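Transcriptional regulator, LacI family (Lactobacillus brevis, PDB 3JY6) probably acts as a DNA-binding transcription factor of the LacI family, recognising regulatory DNA and carrying a periplasmic-binding-protein-like domain, the part seen here. Local coordinates at residues Glu160-His165 with Arg191-Phe196; Asp152-Leu156 with Leu175-Gln181; Ala97-Pro101 with Lys255-Glu259; Val91-Met95 with Arg137-Arg142; Ser7-Ile13 with Gly63-Leu69. All coordinates share one frame. Numbering follows the deposited sequence.

Contact 1 of 5, residues Glu160-His165 with Arg191-Phe196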
# COMPACT_ATOMS: atom_id res chain seq x y z
N GLU A 160 16.77 -7.22 -2.96
CA GLU A 160 15.41 -7.37 -2.45
C GLU A 160 15.13 -8.77 -1.93
O GLU A 160 14.28 -8.96 -1.06
CB GLU A 160 14.39 -6.99 -3.53
CG GLU A 160 14.35 -5.50 -3.84
CD GLU A 160 13.20 -5.13 -4.77
OE1 GLU A 160 12.05 -5.53 -4.49
OE2 GLU A 160 13.44 -4.43 -5.78
N SER A 161 15.86 -9.76 -2.45
CA SER A 161 15.71 -11.16 -2.04
C SER A 161 16.31 -11.46 -0.67
O SER A 161 15.69 -12.15 0.14
CB SER A 161 16.37 -12.08 -3.07
OG SER A 161 17.76 -11.79 -3.19
N SER A 162 17.51 -10.96 -0.43
CA SER A 162 18.18 -11.23 0.84
C SER A 162 19.10 -10.09 1.24
O SER A 162 20.22 -9.99 0.75
CB SER A 162 18.99 -12.52 0.75
OG SER A 162 20.09 -12.35 -0.13
N TYR A 163 18.61 -9.24 2.12
CA TYR A 163 19.39 -8.11 2.62
C TYR A 163 19.10 -7.97 4.10
O TYR A 163 18.04 -8.37 4.57
CB TYR A 163 18.99 -6.81 1.90
CG TYR A 163 17.61 -6.28 2.25
CD1 TYR A 163 16.47 -6.74 1.59
CD2 TYR A 163 17.44 -5.32 3.25
CE1 TYR A 163 15.20 -6.26 1.91
CE2 TYR A 163 16.18 -4.82 3.59
CZ TYR A 163 15.06 -5.29 2.91
OH TYR A 163 13.82 -4.80 3.23
N ASN A 164 20.04 -7.41 4.84
CA ASN A 164 19.84 -7.22 6.27
C ASN A 164 19.61 -5.73 6.48
O ASN A 164 20.22 -4.91 5.80
CB ASN A 164 21.07 -7.66 7.06
CG ASN A 164 20.82 -7.66 8.55
OD1 ASN A 164 20.06 -8.49 9.06
ND2 ASN A 164 21.45 -6.73 9.26
N HIS A 165 18.73 -5.38 7.42
CA HIS A 165 18.44 -3.97 7.67
C HIS A 165 19.64 -3.17 8.14
O HIS A 165 20.10 -2.26 7.44
CB HIS A 165 17.32 -3.80 8.70
CG HIS A 165 17.03 -2.37 9.03
ND1 HIS A 165 16.47 -1.50 8.12
CD2 HIS A 165 17.25 -1.65 10.16
CE1 HIS A 165 16.36 -0.30 8.67
NE2 HIS A 165 16.82 -0.37 9.90
N ARG A 191 10.46 2.13 -1.46
CA ARG A 191 10.68 1.34 -0.25
C ARG A 191 11.96 1.66 0.50
O ARG A 191 11.97 1.71 1.72
CB ARG A 191 10.66 -0.16 -0.59
CG ARG A 191 11.65 -0.58 -1.65
CD ARG A 191 11.48 -2.06 -1.98
NE ARG A 191 11.75 -2.89 -0.82
CZ ARG A 191 11.65 -4.22 -0.80
NH1 ARG A 191 11.28 -4.87 -1.90
NH2 ARG A 191 11.92 -4.89 0.31
N TRP A 192 13.05 1.87 -0.24
CA TRP A 192 14.33 2.19 0.38
C TRP A 192 14.28 3.54 1.08
O TRP A 192 14.85 3.71 2.15
CB TRP A 192 15.42 2.17 -0.69
CG TRP A 192 15.56 0.82 -1.36
CD1 TRP A 192 15.81 0.58 -2.68
CD2 TRP A 192 15.44 -0.47 -0.74
NE1 TRP A 192 15.85 -0.78 -2.93
CE2 TRP A 192 15.63 -1.44 -1.76
CE3 TRP A 192 15.20 -0.91 0.57
CZ2 TRP A 192 15.56 -2.82 -1.50
CZ3 TRP A 192 15.13 -2.28 0.82
CH2 TRP A 192 15.32 -3.22 -0.21
N LEU A 193 13.58 4.51 0.48
CA LEU A 193 13.47 5.83 1.09
C LEU A 193 12.65 5.69 2.38
O LEU A 193 12.99 6.28 3.40
CB LEU A 193 12.80 6.80 0.10
CG LEU A 193 12.79 8.30 0.41
CD1 LEU A 193 12.73 9.09 -0.89
CD2 LEU A 193 11.60 8.65 1.30
N LEU A 194 11.60 4.88 2.33
CA LEU A 194 10.72 4.69 3.47
C LEU A 194 11.36 3.88 4.59
O LEU A 194 11.08 4.12 5.75
CB LEU A 194 9.42 3.99 3.05
CG LEU A 194 8.55 4.64 1.97
CD1 LEU A 194 7.44 3.68 1.58
CD2 LEU A 194 7.97 5.94 2.49
N GLU A 195 12.22 2.94 4.24
CA GLU A 195 12.84 2.10 5.25
C GLU A 195 14.08 2.68 5.93
O GLU A 195 14.22 2.55 7.15
CB GLU A 195 13.21 0.74 4.64
CG GLU A 195 13.62 -0.31 5.67
CD GLU A 195 14.00 -1.63 5.05
OE1 GLU A 195 13.43 -2.00 4.01
OE2 GLU A 195 14.88 -2.32 5.63
N PHE A 196 14.94 3.35 5.16
CA PHE A 196 16.19 3.87 5.71
C PHE A 196 16.37 5.36 5.99
O PHE A 196 17.28 5.73 6.72
CB PHE A 196 17.35 3.39 4.83
CG PHE A 196 17.46 1.89 4.74
CD1 PHE A 196 18.05 1.16 5.76
CD2 PHE A 196 16.95 1.21 3.63
CE1 PHE A 196 18.13 -0.24 5.70
CE2 PHE A 196 17.03 -0.19 3.56
CZ PHE A 196 17.62 -0.92 4.60
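Long side chains can tie an irregular loop to a helix, and the loop that runs from Glu160 into the start of helix 165-177, set against helix residues Arg191-Phe196, illustrates how rotamers let them reach across. Glu160, with chi1 m and chi2 t, extends across the gap until OE1 lies 2.8 Å from Arg191 NH1 in a salt bridge; Lys189 shares this carboxylate, and Ser131 and Arg139 hold it at OE2. Arg191 takes the p rotamer at chi1, and its NH2 also gives a weak hydrogen bond to Tyr163 OH, 3.5 Å away. Tyr163 is likewise p, which carries its ring in toward the helix. There the edge of Trp192 meets its face in a T-shaped pair, with centroids 5.1 Å apart, planes at 88° and Tyr163 CZ 3.7 Å from Trp192 CZ3. Glu195, extended in t at chi1 and chi2, presents both carboxylate oxygens to the loop: Tyr163 OH donates to Glu195 OE1 at 2.9 Å, and His165 ND1 to Glu195 OE2 at 3.1 Å. The His165 ring runs nearly parallel to that of Phe196 but is slid aside, so the two barely overlap. Arg224 of the second subunit packs on His165 and Glu195. Such a strand-to-helix loop, held to a neighbouring helix at the C-terminal ends of parallel strands, belongs to the Rossmann-like alpha/beta subdomain of periplasmic-binding-protein folds.

Contact 2 of 5, residues Asp152-Leu156 with Leu175-Gln181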
# COMPACT_ATOMS: atom_id res chain seq x y z
N ASP A 152 30.92 13.22 -7.92
CA ASP A 152 31.10 12.23 -6.87
C ASP A 152 29.80 11.47 -6.69
O ASP A 152 28.85 12.00 -6.12
CB ASP A 152 31.49 12.93 -5.57
CG ASP A 152 31.92 11.96 -4.49
OD1 ASP A 152 31.85 10.74 -4.72
OD2 ASP A 152 32.34 12.43 -3.40
N VAL A 153 29.77 10.23 -7.18
CA VAL A 153 28.58 9.39 -7.07
C VAL A 153 28.97 8.01 -6.58
O VAL A 153 29.80 7.34 -7.18
CB VAL A 153 27.86 9.24 -8.42
CG1 VAL A 153 26.64 8.35 -8.27
CG2 VAL A 153 27.46 10.60 -8.95
N ASP A 154 28.37 7.59 -5.47
CA ASP A 154 28.63 6.27 -4.91
C ASP A 154 27.32 5.51 -4.98
O ASP A 154 26.25 6.11 -4.92
CB ASP A 154 29.10 6.40 -3.46
CG ASP A 154 30.46 7.06 -3.35
OD1 ASP A 154 31.42 6.55 -3.98
OD2 ASP A 154 30.57 8.08 -2.63
N VAL A 155 27.39 4.19 -5.12
CA VAL A 155 26.16 3.41 -5.23
C VAL A 155 26.05 2.28 -4.22
O VAL A 155 27.02 1.58 -3.96
CB VAL A 155 26.01 2.82 -6.65
CG1 VAL A 155 27.17 1.93 -6.97
CG2 VAL A 155 24.70 2.06 -6.78
N LEU A 156 24.87 2.12 -3.64
CA LEU A 156 24.62 1.07 -2.66
C LEU A 156 23.45 0.20 -3.10
O LEU A 156 22.27 0.53 -2.90
CB LEU A 156 24.33 1.65 -1.28
CG LEU A 156 23.81 0.67 -0.22
CD1 LEU A 156 24.63 -0.61 -0.22
CD2 LEU A 156 23.85 1.33 1.15
N LEU A 175 28.83 5.62 3.51
CA LEU A 175 28.98 6.33 2.24
C LEU A 175 28.62 7.82 2.35
O LEU A 175 29.27 8.67 1.74
CB LEU A 175 28.11 5.68 1.17
CG LEU A 175 28.49 4.30 0.62
CD1 LEU A 175 27.35 3.74 -0.20
CD2 LEU A 175 29.74 4.42 -0.22
N ILE A 176 27.58 8.13 3.11
CA ILE A 176 27.15 9.51 3.29
C ILE A 176 28.20 10.34 4.02
O ILE A 176 28.45 11.50 3.70
CB ILE A 176 25.84 9.58 4.13
CG1 ILE A 176 24.65 9.11 3.29
CG2 ILE A 176 25.60 11.01 4.62
CD1 ILE A 176 23.34 9.12 4.05
N THR A 177 28.84 9.72 5.00
CA THR A 177 29.80 10.38 5.85
C THR A 177 31.29 10.32 5.50
O THR A 177 32.12 10.82 6.26
CB THR A 177 29.62 9.84 7.28
OG1 THR A 177 30.15 10.79 8.21
CG2 THR A 177 30.35 8.51 7.44
N GLN A 178 31.66 9.74 4.36
CA GLN A 178 33.08 9.64 4.03
C GLN A 178 33.83 10.95 3.82
O GLN A 178 34.98 11.06 4.22
CB GLN A 178 33.31 8.70 2.83
CG GLN A 178 32.67 9.13 1.53
CD GLN A 178 32.98 8.16 0.40
OE1 GLN A 178 33.57 7.10 0.62
NE2 GLN A 178 32.57 8.52 -0.82
N ASN A 179 33.21 11.93 3.18
CA ASN A 179 33.91 13.20 2.99
C ASN A 179 33.08 14.43 3.37
O ASN A 179 31.97 14.31 3.89
CB ASN A 179 34.44 13.31 1.54
CG ASN A 179 33.39 12.99 0.49
OD1 ASN A 179 32.35 13.63 0.42
ND2 ASN A 179 33.68 11.98 -0.34
N ASP A 180 33.64 15.61 3.12
CA ASP A 180 32.96 16.85 3.46
C ASP A 180 32.04 17.43 2.39
O ASP A 180 31.33 18.40 2.66
CB ASP A 180 33.97 17.91 3.88
CG ASP A 180 34.60 17.59 5.22
OD1 ASP A 180 33.93 16.94 6.06
OD2 ASP A 180 35.76 18.00 5.44
N GLN A 181 32.06 16.86 1.20
CA GLN A 181 31.18 17.34 0.14
C GLN A 181 29.73 17.25 0.61
O GLN A 181 29.36 16.28 1.27
CB GLN A 181 31.39 16.51 -1.14
CG GLN A 181 32.48 17.09 -2.05
CD GLN A 181 32.85 16.20 -3.24
OE1 GLN A 181 31.99 15.55 -3.85
NE2 GLN A 181 34.14 16.18 -3.58
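This is a surface contact inside a beta-alpha-beta unit of a parallel alpha/beta subdomain, where the outermost strand 152-158 meets the end of helix 165-177 and the turn leading away from it. Here apolar packing at one end of the interface gives way to polar contacts at the other. Leu175, on the helix, points at the strand and is its main apolar element. Its CD1 lies 3.8 Å from Leu156 CB, and its CD2 lies 3.9 Å from Asp154 CB. Strand alternation makes this possible, since Asp154 and Leu156 face the helix while Val153 and Val155 turn their CA-to-CB bonds away. Further out, Asp154 OD2 comes within 2.7 Å of Gln178 NE2, but the angle is too poor for a hydrogen bond; that oxygen is instead bonded to His125 of the neighbouring strand 125-131. Asp152 also reaches the turn, where Asn179 ND2 donates a weak hydrogen bond to Asp152 OD2 over 3.4 Å.

Contact 3 of 5, residues Ala97-Pro101 with Lys255-Glu259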
# COMPACT_ATOMS: atom_id res chain seq x y z
N ALA A 97 11.92 -1.91 -28.03
CA ALA A 97 11.36 -2.78 -29.05
C ALA A 97 10.11 -3.52 -28.55
O ALA A 97 9.85 -4.66 -28.92
CB ALA A 97 12.42 -3.80 -29.50
N CYS A 98 9.32 -2.85 -27.71
CA CYS A 98 8.10 -3.46 -27.16
C CYS A 98 7.02 -3.63 -28.23
O CYS A 98 6.74 -2.72 -28.99
CB CYS A 98 7.56 -2.59 -26.01
SG CYS A 98 6.19 -3.33 -25.06
N PRO A 99 6.38 -4.81 -28.28
CA PRO A 99 5.33 -5.12 -29.26
C PRO A 99 3.95 -4.48 -29.00
O PRO A 99 3.11 -4.41 -29.90
CB PRO A 99 5.27 -6.64 -29.22
CG PRO A 99 5.51 -6.91 -27.76
CD PRO A 99 6.67 -5.99 -27.44
N TRP A 100 3.71 -4.03 -27.77
CA TRP A 100 2.42 -3.40 -27.48
C TRP A 100 2.65 -1.97 -27.00
O TRP A 100 3.78 -1.58 -26.73
CB TRP A 100 1.65 -4.24 -26.45
CG TRP A 100 2.47 -4.83 -25.36
CD1 TRP A 100 3.09 -4.16 -24.35
CD2 TRP A 100 2.80 -6.22 -25.18
NE1 TRP A 100 3.78 -5.04 -23.54
CE2 TRP A 100 3.60 -6.31 -24.02
CE3 TRP A 100 2.46 -7.40 -25.86
CZ2 TRP A 100 4.10 -7.53 -23.55
CZ3 TRP A 100 2.96 -8.61 -25.39
CH2 TRP A 100 3.75 -8.67 -24.23
N PRO A 101 1.58 -1.16 -26.92
CA PRO A 101 1.78 0.22 -26.46
C PRO A 101 2.29 0.26 -25.02
O PRO A 101 2.00 -0.64 -24.23
CB PRO A 101 0.37 0.83 -26.57
CG PRO A 101 -0.34 -0.05 -27.59
CD PRO A 101 0.17 -1.43 -27.26
N LYS A 255 -6.29 0.09 -34.01
CA LYS A 255 -5.00 -0.57 -34.10
C LYS A 255 -4.01 0.45 -33.55
O LYS A 255 -3.44 1.25 -34.29
CB LYS A 255 -4.66 -0.93 -35.55
CG LYS A 255 -5.73 -1.76 -36.26
CD LYS A 255 -6.20 -2.99 -35.45
CE LYS A 255 -5.09 -4.01 -35.24
NZ LYS A 255 -5.52 -5.14 -34.36
N VAL A 256 -3.84 0.44 -32.23
CA VAL A 256 -2.94 1.37 -31.55
C VAL A 256 -1.47 1.00 -31.75
O VAL A 256 -1.03 -0.05 -31.30
CB VAL A 256 -3.23 1.41 -30.03
CG1 VAL A 256 -2.41 2.52 -29.38
CG2 VAL A 256 -4.73 1.63 -29.80
N ALA A 257 -0.73 1.88 -32.41
CA ALA A 257 0.69 1.66 -32.66
C ALA A 257 1.44 1.36 -31.35
O ALA A 257 1.17 1.97 -30.32
CB ALA A 257 1.29 2.89 -33.35
N PRO A 258 2.40 0.43 -31.39
CA PRO A 258 3.15 0.09 -30.18
C PRO A 258 4.25 1.10 -29.81
O PRO A 258 5.44 0.78 -29.85
CB PRO A 258 3.73 -1.27 -30.51
CG PRO A 258 4.07 -1.10 -32.00
CD PRO A 258 2.84 -0.40 -32.54
N GLU A 259 3.84 2.32 -29.46
CA GLU A 259 4.80 3.34 -29.07
C GLU A 259 4.67 3.66 -27.58
O GLU A 259 3.74 3.19 -26.92
CB GLU A 259 4.60 4.60 -29.92
CG GLU A 259 3.14 4.95 -30.17
CD GLU A 259 2.92 5.61 -31.53
OE1 GLU A 259 1.75 5.70 -31.97
OE2 GLU A 259 3.90 6.04 -32.17
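An inverse gamma turn centred on Pro258 fits against the proline-rich loop Ala97-Pro101, an example of two irregular segments packing by shape. Within the turn, Glu259 N bonds to Ala257 O at 2.8 Å, and this tight bend presents the Pro258 ring to the opposing loop. Pro258 CB sits 3.3 Å from Pro99 O and 3.7 Å from Cys98 O, against two carbonyl oxygens. The backbones come close here, with the CA atoms of Pro101 and Pro258 only 4.0 Å apart. Both loops lead straight into adjacent parallel strands of the N-terminal alpha/beta sheet, 102-104 and 260-262, the latter outermost within the chain, so the contact pairs the entrances to these strands. Pro101, which has the largest area buried in this contact, sets CG 3.8 Å from Val256 CG1 and 3.7 Å from Ala257 O, and the side chains of Pro101 and Val256 also rest on Gln250 of helix 236-251. Where the two segments begin to run together, Pro101 CA makes a CA-H...O contact with Glu259 O at 3.6 Å, and Glu259 then bonds through its backbone to Gln102.

Contact 4 of 5, residues Val91-Met95 with Arg137-Arg142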
# COMPACT_ATOMS: atom_id res chain seq x y z
N VAL A 91 3.19 -0.96 -18.48
CA VAL A 91 3.41 0.27 -17.73
C VAL A 91 4.64 0.23 -16.85
O VAL A 91 4.95 -0.79 -16.23
CB VAL A 91 2.19 0.60 -16.82
CG1 VAL A 91 2.39 1.95 -16.14
CG2 VAL A 91 0.91 0.59 -17.64
N ASP A 92 5.35 1.36 -16.82
CA ASP A 92 6.53 1.56 -15.98
C ASP A 92 7.67 0.57 -16.24
O ASP A 92 8.39 0.22 -15.31
CB ASP A 92 6.11 1.47 -14.50
CG ASP A 92 7.20 1.96 -13.56
OD1 ASP A 92 7.61 3.13 -13.69
OD2 ASP A 92 7.63 1.19 -12.68
N ARG A 93 7.85 0.16 -17.49
CA ARG A 93 8.89 -0.82 -17.78
C ARG A 93 10.12 -0.39 -18.55
O ARG A 93 11.17 -1.00 -18.40
CB ARG A 93 8.26 -2.03 -18.50
CG ARG A 93 7.69 -3.07 -17.55
CD ARG A 93 8.82 -3.80 -16.85
NE ARG A 93 9.79 -4.32 -17.81
CZ ARG A 93 9.61 -5.41 -18.55
NH1 ARG A 93 8.50 -6.13 -18.44
NH2 ARG A 93 10.55 -5.79 -19.41
N GLU A 94 10.01 0.64 -19.37
CA GLU A 94 11.15 1.08 -20.15
C GLU A 94 11.73 -0.13 -20.91
O GLU A 94 12.90 -0.48 -20.76
CB GLU A 94 12.24 1.67 -19.25
CG GLU A 94 13.16 2.65 -19.99
CD GLU A 94 12.69 4.09 -19.88
OE1 GLU A 94 12.96 4.73 -18.83
OE2 GLU A 94 12.03 4.59 -20.82
N MET A 95 10.87 -0.77 -21.70
CA MET A 95 11.24 -1.93 -22.51
C MET A 95 11.54 -1.41 -23.92
O MET A 95 10.76 -0.63 -24.46
CB MET A 95 10.06 -2.90 -22.57
CG MET A 95 10.42 -4.35 -22.82
SD MET A 95 9.00 -5.32 -23.41
CE MET A 95 7.69 -4.76 -22.35
N ARG A 137 15.87 -2.22 -16.12
CA ARG A 137 16.25 -1.14 -17.03
C ARG A 137 15.81 0.25 -16.56
O ARG A 137 16.41 1.25 -16.94
CB ARG A 137 15.70 -1.39 -18.43
CG ARG A 137 16.21 -2.66 -19.08
CD ARG A 137 17.70 -2.57 -19.41
NE ARG A 137 18.20 -3.80 -20.03
CZ ARG A 137 18.69 -4.83 -19.36
NH1 ARG A 137 18.76 -4.80 -18.03
NH2 ARG A 137 19.12 -5.90 -20.02
N THR A 138 14.75 0.31 -15.76
CA THR A 138 14.27 1.59 -15.26
C THR A 138 15.23 2.08 -14.18
O THR A 138 15.53 3.27 -14.11
CB THR A 138 12.87 1.48 -14.67
OG1 THR A 138 12.86 0.49 -13.65
CG2 THR A 138 11.85 1.14 -15.76
N ARG A 139 15.69 1.17 -13.34
CA ARG A 139 16.63 1.54 -12.30
C ARG A 139 17.88 2.04 -13.02
O ARG A 139 18.38 3.14 -12.76
CB ARG A 139 17.00 0.33 -11.42
CG ARG A 139 15.82 -0.37 -10.79
CD ARG A 139 16.24 -1.66 -10.10
NE ARG A 139 15.08 -2.44 -9.67
CZ ARG A 139 15.14 -3.69 -9.22
NH1 ARG A 139 16.30 -4.33 -9.12
NH2 ARG A 139 14.02 -4.31 -8.87
N GLN A 140 18.37 1.22 -13.95
CA GLN A 140 19.55 1.55 -14.72
C GLN A 140 19.47 2.92 -15.37
O GLN A 140 20.47 3.62 -15.47
CB GLN A 140 19.80 0.49 -15.79
CG GLN A 140 20.41 -0.77 -15.23
CD GLN A 140 20.58 -1.84 -16.28
OE1 GLN A 140 21.14 -1.59 -17.35
NE2 GLN A 140 20.11 -3.04 -15.98
N GLU A 141 18.28 3.29 -15.83
CA GLU A 141 18.10 4.59 -16.47
C GLU A 141 18.16 5.74 -15.47
O GLU A 141 18.71 6.79 -15.76
CB GLU A 141 16.76 4.63 -17.21
CG GLU A 141 16.75 3.95 -18.58
CD GLU A 141 17.62 4.67 -19.60
OE1 GLU A 141 18.76 4.23 -19.84
OE2 GLU A 141 17.16 5.70 -20.16
N ARG A 142 17.58 5.54 -14.29
CA ARG A 142 17.58 6.58 -13.27
C ARG A 142 19.01 6.77 -12.75
O ARG A 142 19.42 7.88 -12.40
CB ARG A 142 16.63 6.20 -12.13
CG ARG A 142 15.17 6.06 -12.58
CD ARG A 142 14.26 5.52 -11.47
NE ARG A 142 12.90 5.31 -11.96
CZ ARG A 142 11.89 4.84 -11.23
NH1 ARG A 142 12.05 4.51 -9.95
NH2 ARG A 142 10.70 4.71 -11.80
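Bilobal periplasmic-binding-protein folds offer a clear case of packing across the interdomain junction, and here the loop Val91-Met95, leaving a strand of the N-terminal sheet, meets the first turns of helix 137-147 in the other lobe. Glu94 and Thr138 bury the largest areas, and their CA atoms are 5.8 Å apart. The methyl of Thr138 fills the hollow of the loop: CG2 lies 3.6 Å from Glu94 CB, 3.5 Å from Arg93 O and 3.6 Å from Asp92 O. The p rotamer places that methyl against the loop, while OG1 bonds to Ser136. Positive phi at both Asp92 and Glu94 bends the loop. The carboxylate of Glu94 lies near that of Glu141, yet each has other partners, Asn107 and Lys260 for Glu94 and Arg144 for Glu141. Asp92, third in buried area, bonds to Gln234, and Asn107 accepts from Arg142. Between these two segments, the one pairing of opposite charges is a long salt bridge, Asp92 OD1 standing 4.0 Å from Arg142 NH2.

Contact 5 of 5, residues Ser7-Ile13 with Gly63-Leu69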
# COMPACT_ATOMS: atom_id res chain seq x y z
N SER A 7 -17.02 -10.59 -20.91
CA SER A 7 -16.73 -10.45 -19.48
C SER A 7 -16.54 -8.99 -19.06
O SER A 7 -16.99 -8.60 -17.98
CB SER A 7 -15.47 -11.25 -19.09
OG SER A 7 -14.27 -10.59 -19.47
N LYS A 8 -15.89 -8.20 -19.91
CA LYS A 8 -15.61 -6.78 -19.66
C LYS A 8 -14.68 -6.60 -18.46
O LYS A 8 -14.64 -5.54 -17.82
CB LYS A 8 -16.92 -6.00 -19.44
CG LYS A 8 -18.02 -6.36 -20.44
CD LYS A 8 -19.06 -5.26 -20.60
CE LYS A 8 -18.45 -4.02 -21.24
NZ LYS A 8 -19.42 -2.91 -21.43
N LEU A 9 -13.93 -7.66 -18.16
CA LEU A 9 -12.96 -7.66 -17.08
C LEU A 9 -11.58 -7.46 -17.68
O LEU A 9 -11.18 -8.16 -18.62
CB LEU A 9 -12.96 -8.99 -16.33
CG LEU A 9 -14.14 -9.36 -15.46
CD1 LEU A 9 -13.81 -10.63 -14.68
CD2 LEU A 9 -14.44 -8.21 -14.52
N ILE A 10 -10.85 -6.50 -17.13
CA ILE A 10 -9.49 -6.21 -17.58
C ILE A 10 -8.54 -6.62 -16.46
O ILE A 10 -8.67 -6.17 -15.32
CB ILE A 10 -9.29 -4.70 -17.87
CG1 ILE A 10 -10.27 -4.26 -18.96
CG2 ILE A 10 -7.85 -4.43 -18.31
CD1 ILE A 10 -10.13 -5.04 -20.27
N ALA A 11 -7.60 -7.50 -16.77
CA ALA A 11 -6.64 -7.95 -15.78
C ALA A 11 -5.51 -6.96 -15.63
O ALA A 11 -4.96 -6.47 -16.61
CB ALA A 11 -6.07 -9.34 -16.15
N VAL A 12 -5.14 -6.66 -14.39
CA VAL A 12 -4.04 -5.75 -14.16
C VAL A 12 -3.05 -6.51 -13.28
O VAL A 12 -3.37 -6.89 -12.16
CB VAL A 12 -4.52 -4.48 -13.44
CG1 VAL A 12 -3.37 -3.50 -13.33
CG2 VAL A 12 -5.71 -3.85 -14.21
N ILE A 13 -1.86 -6.78 -13.80
CA ILE A 13 -0.87 -7.50 -13.00
C ILE A 13 0.23 -6.54 -12.55
O ILE A 13 0.95 -5.99 -13.38
CB ILE A 13 -0.19 -8.66 -13.79
CG1 ILE A 13 -1.23 -9.71 -14.21
CG2 ILE A 13 0.83 -9.37 -12.92
CD1 ILE A 13 -0.60 -10.91 -14.97
N GLY A 63 -11.20 -15.91 -19.64
CA GLY A 63 -11.78 -14.88 -20.48
C GLY A 63 -11.77 -13.47 -19.93
O GLY A 63 -12.80 -12.95 -19.50
N PHE A 64 -10.60 -12.86 -19.89
CA PHE A 64 -10.51 -11.47 -19.45
C PHE A 64 -10.41 -10.76 -20.79
O PHE A 64 -9.94 -11.35 -21.76
CB PHE A 64 -9.26 -11.24 -18.58
CG PHE A 64 -9.46 -11.59 -17.13
CD1 PHE A 64 -9.40 -12.92 -16.70
CD2 PHE A 64 -9.78 -10.61 -16.20
CE1 PHE A 64 -9.66 -13.25 -15.36
CE2 PHE A 64 -10.04 -10.93 -14.86
CZ PHE A 64 -9.98 -12.24 -14.44
N ASP A 65 -10.86 -9.52 -20.88
CA ASP A 65 -10.80 -8.84 -22.17
C ASP A 65 -9.57 -7.99 -22.43
O ASP A 65 -9.45 -7.40 -23.51
CB ASP A 65 -12.05 -7.99 -22.39
CG ASP A 65 -13.32 -8.84 -22.47
OD1 ASP A 65 -13.23 -10.07 -22.67
OD2 ASP A 65 -14.42 -8.26 -22.33
N GLY A 66 -8.65 -7.95 -21.48
CA GLY A 66 -7.46 -7.15 -21.66
C GLY A 66 -6.45 -7.34 -20.55
O GLY A 66 -6.79 -7.82 -19.46
N LEU A 67 -5.22 -6.95 -20.81
CA LEU A 67 -4.15 -7.08 -19.85
C LEU A 67 -3.33 -5.81 -19.75
O LEU A 67 -2.85 -5.29 -20.76
CB LEU A 67 -3.23 -8.26 -20.23
CG LEU A 67 -1.92 -8.42 -19.44
CD1 LEU A 67 -2.26 -8.66 -17.98
CD2 LEU A 67 -1.09 -9.56 -19.99
N ILE A 68 -3.19 -5.29 -18.54
CA ILE A 68 -2.36 -4.12 -18.32
C ILE A 68 -1.21 -4.71 -17.50
O ILE A 68 -1.41 -5.24 -16.40
CB ILE A 68 -3.09 -3.01 -17.56
CG1 ILE A 68 -4.29 -2.54 -18.40
CG2 ILE A 68 -2.15 -1.86 -17.31
CD1 ILE A 68 -5.05 -1.37 -17.83
N LEU A 69 -0.02 -4.63 -18.06
CA LEU A 69 1.15 -5.23 -17.44
C LEU A 69 2.14 -4.28 -16.77
O LEU A 69 2.78 -3.47 -17.43
CB LEU A 69 1.87 -6.07 -18.50
CG LEU A 69 2.95 -7.07 -18.12
CD1 LEU A 69 2.33 -8.23 -17.33
CD2 LEU A 69 3.60 -7.60 -19.41
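Strands 9-13 and 66-69 run parallel, their axes 4.7 Å apart and 21° askew, with bumps and gaps matched along them. The clearest hollow is at Gly66: Ile10 CD1 reaches within 3.5 Å of Gly66 N, occupying space where a beta carbon would clash. On the same face, covered by helices 20-34 and 236-251, Ile10 CG2 meets Ile68 CG1 at 4.0 Å. Phe64, just before its strand, lies alongside Ala11 and Leu9, its CD2 3.9 Å from Ala11 CB and 3.6 Å from Leu9 CB. On the face of Ala11, toward helix 49-60, Leu67 CD1 reaches 4.0 Å from Ile13 CG1. Phe64 also packs on Leu9 of the second subunit. At the N-terminal ends of the strands, Ser7 OG donates to Gly63 O at 2.8 Å while accepting from Leu9 N in an ST turn, and Lys8 N bonds to Asp65 OD2 at 2.8 Å, an oxygen shared with Ser6. The chemistry is thus polar where the strands begin and hydrophobic along them, as expected for interior strands of a Rossmann-like core.

Overall arrangement
The five contacts sample both lobes of a periplasmic-binding-protein fold. Contacts 5 and 3 belong to the N-terminal six-stranded sheet, their centres about 17 Å apart, joined where Trp100 packs on Leu69. Contacts 1 and 2 lie in the four-stranded lobe, centres about 19 Å apart, both close to strand 152-158 and helix 165-177, and their segments alternate along the chain. Contact 4 bridges the lobes, its centre about 8 Å from that of the chain: Val91 joins it to contact 5, and Arg139 to Glu160 of contact 1. Contact 5 closes first in sequence, whereas contact 3, spanning 154 residues, encloses contacts 1 and 2, showing that the chain returns to the first lobe. Contacts 1 and 5 both touch the second subunit, so each lobe contributes to the dimer.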